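Long-range contact in luciferase-like monooxygenase (PDB 7BIP), which probably acts as a monooxygenase of the bacterial luciferase family in the biosynthesis of the polyketide rishirilide: residues V43-G51 / F111-F119. Residues are numbered along the deposited sequence; the frame is centred on the assembly and turned at random.
Sequences VEHYFHEYG and FLPDEFTAF
With CG anti to its own carbonyl carbon (chi1 -66°) and the chain extended beyond it, Glu115 reaches from its helix to His45 and Tyr46, while His45, also with CG anti to the carbonyl carbon (chi1 -88°), brings its ND1 edge round to the carboxylate. His45 ND1 donates to Glu115 OE2 at 2.8 Å, nearly straight; the oxygen lies in the imidazole plane and is met on its syn side. The backbone Tyr46 N comes to the anti side of the same Glu115 OE2 at 3.0 Å, tilted out of the carboxylate plane, so one oxygen of this buried glutamate is gripped by two N-H groups, from side chain and main chain. A leucine in place of Glu115 would probably leave His45 ND1 and Tyr46 N without their shared acceptor and the imidazole freer to turn. Leu112 CD1 packs 3.5 Å from His45 ND1. The family fold is a TIM barrel: residues 43-51 belong to the loop after strand 39-42, and helix 113-119 follows strand 103-107, so the contact joins the loop after one parallel barrel strand to the short helix after another. Farther along the helix, Phe119 points its edge at the face of Tyr46 in a T-shaped pair, ring centroids 5.1 Å apart and planes at 75°. His84 of the second subunit meets Phe119 edge-to-face, placing this end of the contact beside the dimer interface. Phe47 CE2 presses against Ala118 CB at 3.4 Å, and Met160 of the second subunit packs on Phe47. At the start of the helix His48 NE2 makes a weak, bent bond of 3.0 Å to Asp114 OD1. Tyr50 CE2 lies 4.0 Å from Phe111 CZ, its side chain also packing on Leu258 of helix 240-262.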
loop_
_atom_site.group_PDB
_atom_site.type_symbol
_atom_site.label_atom_id
_atom_site.label_comp_id
_atom_site.label_asym_id
_atom_site.label_seq_id
_atom_site.Cartn_x
_atom_site.Cartn_y
_atom_site.Cartn_z
ATOM N N VAL A 43 -8.891 8.388 2.590
ATOM C CA VAL A 43 -9.488 8.671 1.290
ATOM C C VAL A 43 -8.479 8.405 0.171
ATOM O O VAL A 43 -7.309 8.116 0.411
ATOM C CB VAL A 43 -9.990 10.122 1.213
ATOM C CG1 VAL A 43 -10.801 10.445 2.453
ATOM C CG2 VAL A 43 -8.801 11.067 1.087
ATOM N N GLU A 44 -8.959 8.505 -1.072
ATOM C CA GLU A 44 -8.109 8.439 -2.264
ATOM C C GLU A 44 -8.350 9.686 -3.104
ATOM O O GLU A 44 -9.476 9.919 -3.558
ATOM C CB GLU A 44 -8.400 7.192 -3.107
ATOM C CG GLU A 44 -7.495 7.076 -4.342
ATOM C CD GLU A 44 -7.744 5.817 -5.152
ATOM O OE1 GLU A 44 -8.476 4.930 -4.663
ATOM O OE2 GLU A 44 -7.213 5.716 -6.285
ATOM N N HIS A 45 -7.294 10.474 -3.325
ATOM C CA HIS A 45 -7.367 11.650 -4.192
ATOM C C HIS A 45 -5.984 11.948 -4.758
ATOM O O HIS A 45 -4.966 11.568 -4.179
ATOM C CB HIS A 45 -7.877 12.884 -3.452
ATOM C CG HIS A 45 -9.363 13.011 -3.459
ATOM N ND1 HIS A 45 -10.099 13.055 -4.623
ATOM C CD2 HIS A 45 -10.255 13.073 -2.444
ATOM C CE1 HIS A 45 -11.381 13.157 -4.325
ATOM N NE2 HIS A 45 -11.504 13.162 -3.010
ATOM N N TYR A 46 -5.957 12.672 -5.886
ATOM C CA TYR A 46 -4.711 12.956 -6.594
ATOM C C TYR A 46 -4.535 14.446 -6.869
ATOM O O TYR A 46 -5.496 15.140 -7.218
ATOM C CB TYR A 46 -4.645 12.199 -7.930
ATOM C CG TYR A 46 -4.800 10.711 -7.778
ATOM C CD1 TYR A 46 -3.688 9.877 -7.711
ATOM C CD2 TYR A 46 -6.062 10.136 -7.688
ATOM C CE1 TYR A 46 -3.837 8.495 -7.565
ATOM C CE2 TYR A 46 -6.223 8.771 -7.548
ATOM C CZ TYR A 46 -5.109 7.957 -7.485
ATOM O OH TYR A 46 -5.286 6.597 -7.342
ATOM N N PHE A 47 -3.295 14.920 -6.694
ATOM C CA PHE A 47 -2.735 16.147 -7.282
ATOM C C PHE A 47 -3.001 17.443 -6.525
ATOM O O PHE A 47 -2.214 18.386 -6.641
ATOM C CB PHE A 47 -3.218 16.372 -8.723
ATOM C CG PHE A 47 -3.111 15.175 -9.602
ATOM C CD1 PHE A 47 -1.988 14.363 -9.579
ATOM C CD2 PHE A 47 -4.146 14.860 -10.459
ATOM C CE1 PHE A 47 -1.905 13.255 -10.389
ATOM C CE2 PHE A 47 -4.067 13.767 -11.278
ATOM C CZ PHE A 47 -2.944 12.955 -11.245
ATOM N N HIS A 48 -4.101 17.532 -5.787
ATOM C CA HIS A 48 -4.518 18.795 -5.198
ATOM C C HIS A 48 -4.384 18.728 -3.686
ATOM O O HIS A 48 -4.382 17.647 -3.097
ATOM C CB HIS A 48 -5.967 19.119 -5.573
ATOM C CG HIS A 48 -6.180 19.299 -7.043
ATOM N ND1 HIS A 48 -5.779 20.433 -7.717
ATOM C CD2 HIS A 48 -6.747 18.490 -7.969
ATOM C CE1 HIS A 48 -6.091 20.314 -8.997
ATOM N NE2 HIS A 48 -6.680 19.145 -9.175
ATOM N N GLU A 49 -4.287 19.902 -3.056
ATOM C CA GLU A 49 -4.287 19.935 -1.597
ATOM C C GLU A 49 -5.525 19.257 -1.022
ATOM O O GLU A 49 -5.465 18.681 0.075
ATOM C CB GLU A 49 -4.174 21.380 -1.106
ATOM C CG GLU A 49 -2.810 21.984 -1.371
ATOM C CD GLU A 49 -2.869 23.452 -1.748
ATOM O OE1 GLU A 49 -3.506 24.241 -1.015
ATOM O OE2 GLU A 49 -2.282 23.812 -2.791
ATOM N N TYR A 50 -6.647 19.301 -1.743
ATOM C CA TYR A 50 -7.835 18.542 -1.372
ATOM C C TYR A 50 -7.617 17.043 -1.574
ATOM O O TYR A 50 -7.839 16.514 -2.670
ATOM C CB TYR A 50 -9.046 19.028 -2.183
ATOM C CG TYR A 50 -10.366 18.380 -1.819
ATOM C CD1 TYR A 50 -11.072 18.772 -0.687
ATOM C CD2 TYR A 50 -10.907 17.376 -2.617
ATOM C CE1 TYR A 50 -12.288 18.177 -0.365
ATOM C CE2 TYR A 50 -12.114 16.779 -2.304
ATOM C CZ TYR A 50 -12.801 17.183 -1.182
ATOM O OH TYR A 50 -13.998 16.578 -0.878
ATOM N N GLY A 51 -7.163 16.352 -0.529
ATOM C CA GLY A 51 -7.038 14.909 -0.545
ATOM C C GLY A 51 -5.735 14.366 -1.092
ATOM O O GLY A 51 -5.472 13.166 -0.930
ATOM N N PHE A 111 -14.794 12.387 -8.943
ATOM C CA PHE A 111 -15.456 13.578 -9.458
ATOM C C PHE A 111 -14.526 14.739 -9.782
ATOM O O PHE A 111 -14.985 15.694 -10.415
ATOM C CB PHE A 111 -16.529 14.060 -8.470
ATOM C CG PHE A 111 -15.977 14.598 -7.181
ATOM C CD1 PHE A 111 -15.883 15.967 -6.971
ATOM C CD2 PHE A 111 -15.564 13.736 -6.176
ATOM C CE1 PHE A 111 -15.377 16.465 -5.782
ATOM C CE2 PHE A 111 -15.056 14.229 -4.981
ATOM C CZ PHE A 111 -14.961 15.594 -4.786
ATOM N N LEU A 112 -13.257 14.705 -9.389
ATOM C CA LEU A 112 -12.354 15.805 -9.704
ATOM C C LEU A 112 -11.964 15.726 -11.173
ATOM O O LEU A 112 -11.436 14.696 -11.605
ATOM C CB LEU A 112 -11.115 15.761 -8.822
ATOM C CG LEU A 112 -11.336 15.964 -7.318
ATOM C CD1 LEU A 112 -10.011 15.915 -6.560
ATOM C CD2 LEU A 112 -12.061 17.271 -7.062
ATOM N N PRO A 113 -12.203 16.768 -11.969
ATOM C CA PRO A 113 -11.918 16.659 -13.410
ATOM C C PRO A 113 -10.456 16.389 -13.726
ATOM O O PRO A 113 -10.164 15.620 -14.651
ATOM C CB PRO A 113 -12.389 18.012 -13.960
ATOM C CG PRO A 113 -13.429 18.466 -12.972
ATOM C CD PRO A 113 -12.914 18.016 -11.635
ATOM N N ASP A 114 -9.523 16.975 -12.970
ATOM C CA ASP A 114 -8.110 16.733 -13.247
ATOM C C ASP A 114 -7.721 15.276 -13.031
ATOM O O ASP A 114 -6.789 14.785 -13.678
ATOM C CB ASP A 114 -7.233 17.636 -12.383
ATOM C CG ASP A 114 -7.348 19.095 -12.771
ATOM O OD1 ASP A 114 -6.840 19.954 -12.024
ATOM O OD2 ASP A 114 -7.957 19.380 -13.822
ATOM N N GLU A 115 -8.384 14.573 -12.106
ATOM C CA GLU A 115 -8.100 13.149 -11.945
ATOM C C GLU A 115 -8.465 12.380 -13.205
ATOM O O GLU A 115 -7.675 11.566 -13.694
ATOM C CB GLU A 115 -8.831 12.582 -10.724
ATOM C CG GLU A 115 -8.338 13.159 -9.401
ATOM C CD GLU A 115 -9.151 12.713 -8.194
ATOM O OE1 GLU A 115 -10.275 12.186 -8.376
ATOM O OE2 GLU A 115 -8.671 12.925 -7.057
ATOM N N PHE A 116 -9.654 12.636 -13.766
ATOM C CA PHE A 116 -10.050 11.961 -15.002
ATOM C C PHE A 116 -9.109 12.310 -16.151
ATOM O O PHE A 116 -8.716 11.434 -16.938
ATOM C CB PHE A 116 -11.488 12.341 -15.379
ATOM C CG PHE A 116 -12.543 11.608 -14.587
ATOM C CD1 PHE A 116 -12.988 10.357 -14.992
ATOM C CD2 PHE A 116 -13.105 12.186 -13.448
ATOM C CE1 PHE A 116 -13.965 9.681 -14.265
ATOM C CE2 PHE A 116 -14.082 11.523 -12.726
ATOM C CZ PHE A 116 -14.514 10.273 -13.133
ATOM N N THR A 117 -8.756 13.590 -16.280
ATOM C CA THR A 117 -7.927 14.008 -17.404
ATOM C C THR A 117 -6.549 13.366 -17.332
ATOM O O THR A 117 -6.026 12.873 -18.343
ATOM C CB THR A 117 -7.795 15.529 -17.430
ATOM O OG1 THR A 117 -9.091 16.125 -17.555
ATOM C CG2 THR A 117 -6.939 15.945 -18.614
ATOM N N ALA A 118 -5.953 13.347 -16.140
ATOM C CA ALA A 118 -4.589 12.844 -16.005
ATOM C C ALA A 118 -4.512 11.349 -16.274
ATOM O O ALA A 118 -3.540 10.868 -16.868
ATOM C CB ALA A 118 -4.047 13.166 -14.613
ATOM N N PHE A 119 -5.520 10.592 -15.846
ATOM C CA PHE A 119 -5.527 9.160 -16.113
ATOM C C PHE A 119 -6.107 8.830 -17.481
ATOM O O PHE A 119 -6.145 7.652 -17.853
ATOM C CB PHE A 119 -6.287 8.424 -15.006
ATOM C CG PHE A 119 -5.501 8.269 -13.733
ATOM C CD1 PHE A 119 -4.537 7.287 -13.621
ATOM C CD2 PHE A 119 -5.736 9.099 -12.638
ATOM C CE1 PHE A 119 -3.811 7.129 -12.449
ATOM C CE2 PHE A 119 -5.017 8.945 -11.453
ATOM C CZ PHE A 119 -4.050 7.959 -11.365
#